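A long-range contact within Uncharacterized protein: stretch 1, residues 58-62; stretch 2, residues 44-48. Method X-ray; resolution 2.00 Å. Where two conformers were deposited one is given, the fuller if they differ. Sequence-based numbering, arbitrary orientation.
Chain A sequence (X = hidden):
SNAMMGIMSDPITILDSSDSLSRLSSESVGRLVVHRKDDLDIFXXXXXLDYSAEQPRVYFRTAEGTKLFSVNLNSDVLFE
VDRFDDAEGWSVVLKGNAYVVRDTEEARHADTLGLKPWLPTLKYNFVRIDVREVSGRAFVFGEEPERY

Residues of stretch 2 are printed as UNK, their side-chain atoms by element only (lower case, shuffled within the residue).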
# COMPACT_ATOMS: atom_id res chain seq x y z
N VAL A 58 10.96 -5.77 -11.15
CA VAL A 58 11.33 -5.38 -9.77
C VAL A 58 11.86 -6.57 -9.03
O VAL A 58 11.25 -7.66 -9.09
CB VAL A 58 10.06 -4.90 -8.98
CG1 VAL A 58 10.37 -4.61 -7.49
CG2 VAL A 58 9.49 -3.70 -9.67
N TYR A 59 12.96 -6.39 -8.30
CA TYR A 59 13.44 -7.42 -7.38
C TYR A 59 13.34 -6.96 -5.96
O TYR A 59 13.64 -5.79 -5.64
CB TYR A 59 14.92 -7.72 -7.64
CG TYR A 59 15.15 -8.44 -8.93
CD1 TYR A 59 15.02 -9.84 -9.00
CD2 TYR A 59 15.48 -7.76 -10.09
CE1 TYR A 59 15.23 -10.52 -10.20
CE2 TYR A 59 15.72 -8.45 -11.29
CZ TYR A 59 15.56 -9.81 -11.34
OH TYR A 59 15.80 -10.51 -12.51
N PHE A 60 12.99 -7.89 -5.08
CA PHE A 60 13.07 -7.69 -3.65
C PHE A 60 13.45 -9.01 -2.99
O PHE A 60 13.60 -10.02 -3.67
CB PHE A 60 11.74 -7.05 -3.13
CG PHE A 60 10.53 -7.95 -3.25
CD1 PHE A 60 10.20 -8.81 -2.20
CD2 PHE A 60 9.75 -7.94 -4.38
CE1 PHE A 60 9.07 -9.63 -2.31
CE2 PHE A 60 8.66 -8.80 -4.51
CZ PHE A 60 8.31 -9.63 -3.48
N ARG A 61 13.74 -8.98 -1.69
CA ARG A 61 14.11 -10.16 -0.96
C ARG A 61 13.05 -10.56 0.00
O ARG A 61 12.39 -9.71 0.55
CB ARG A 61 15.34 -9.90 -0.14
CG ARG A 61 16.54 -9.70 -0.96
CD ARG A 61 17.51 -8.84 -0.22
NE ARG A 61 18.80 -9.03 -0.83
CZ ARG A 61 19.92 -8.42 -0.45
NH1 ARG A 61 21.04 -8.68 -1.11
NH2 ARG A 61 19.90 -7.58 0.57
N THR A 62 12.95 -11.86 0.25
CA THR A 62 12.09 -12.40 1.29
C THR A 62 12.91 -13.31 2.20
O THR A 62 13.46 -14.32 1.75
CB THR A 62 10.86 -13.18 0.71
OG1 THR A 62 11.27 -14.11 -0.31
CG2 THR A 62 9.91 -12.26 0.12
N UNK A 44 5.61 -3.76 3.21
CA UNK A 44 6.66 -2.95 2.59
C UNK A 44 7.90 -3.80 2.38
O UNK A 44 8.14 -4.75 3.16
c UNK A 44 6.92 -1.86 3.63
c UNK A 44 6.40 -2.38 4.88
c UNK A 44 5.50 -3.52 4.66
N UNK A 45 8.65 -3.53 1.32
CA UNK A 45 9.90 -4.24 1.09
C UNK A 45 10.87 -3.24 0.52
O UNK A 45 10.43 -2.26 -0.08
c UNK A 45 9.75 -5.41 0.07
c UNK A 45 9.17 -4.94 -1.33
c UNK A 45 8.93 -6.50 0.64
N UNK A 46 12.17 -3.45 0.73
CA UNK A 46 13.20 -2.74 -0.05
C UNK A 46 13.29 -3.43 -1.43
O UNK A 46 13.37 -4.67 -1.53
c UNK A 46 14.63 -1.79 1.90
n UNK A 46 15.00 -2.36 3.03
o UNK A 46 14.36 -0.59 1.81
c UNK A 46 14.59 -2.72 0.66
N UNK A 47 13.27 -2.64 -2.50
CA UNK A 47 13.21 -3.18 -3.87
C UNK A 47 14.23 -2.43 -4.74
O UNK A 47 14.70 -1.33 -4.38
c UNK A 47 11.77 -3.01 -4.47
c UNK A 47 11.06 1.09 -5.61
c UNK A 47 11.48 -1.59 -4.87
c UNK A 47 10.87 0.68 -4.29
c UNK A 47 11.64 -1.18 -6.20
c UNK A 47 11.47 0.15 -6.55
c UNK A 47 11.10 -0.66 -3.92
N UNK A 48 14.49 -2.97 -5.92
CA UNK A 48 15.16 -2.22 -6.96
C UNK A 48 14.40 -2.48 -8.25
O UNK A 48 13.85 -3.58 -8.45
c UNK A 48 17.52 -2.02 -6.00
c UNK A 48 16.67 -2.62 -7.12
c UNK A 48 16.85 -4.18 -7.20
O HOH W 1 14.34 -6.65 -0.09

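Position 44 carries three side-chain carbons, the last of which closes a ring onto the backbone nitrogen; the side chain is out of reach of stretch 1. That closure identifies Pro44. Its ring leaves the nitrogen without a hydrogen, and it makes no contact with stretch 1.

Position 45 has three carbons, one bearing the other two, branched directly at CB. Its CA-to-CB bond points toward stretch 1, and one branch carbon of position 45 lies 3.8 Å from CB of Phe60. This is Val45, with chi1 in the m well, and the branch carbon is CG2. A compact, beta-branched residue favours the extended backbone and fills this buried spot with hydrocarbon.

At position 46 two carbons lead to a terminus of one oxygen and one nitrogen. The CA-to-CB bond points sideways, and CB, the nearest side-chain atom, is 6.4 Å from CB of Phe60. The backbone does the work: a water donates to O of position 46 at 2.6 Å and accepts from N of Arg61 at 2.9 Å, bridging strands whose N of Arg61 and O of position 46 stand 4.3 Å apart, too far for a direct bond. Four side-chain atoms ending this way make an amide, hence Asn46; a polar group is tolerated at this partly exposed site.

Position 47 shows one carbon followed by a six-carbon ring with no heteroatom. Its CB packs 3.7 Å from CG1 of Val58 and 4.3 Å from CB of Phe60. The ring gives Phe47. An aromatic side chain suits this buried place, its CB packing on the neighbouring strand while its ring turns away from that strand.

Position 48 again has three carbons branched at CB. One branch carbon of position 48 meets CB of Tyr59 at 4.1 Å, on the sheet face shared by these two side chains. This is Val48, chi1 m, and the carbon is CG2. The short branched chain covers the base of the tyrosine, whose end leads away to a hydroxyl bonded elsewhere in the structure.

The contact is an antiparallel strand pairing centred on Tyr59 and Val48. N of Val48 donates to O of Tyr59, and N of Tyr59 to O of Val48, both at 3.0 Å and nearly straight. CA-H...O contacts supplement them, from CA of Phe47 to O of Tyr59 (3.2 Å) and CA of Val58 to O of Val48 (3.4 Å). Toward Arg61 the direct ladder gives way to the water bridge, while apolar side chains pack along the pairing; 294 Å² is buried in all.

Stretch 2 44-48: PVNFV
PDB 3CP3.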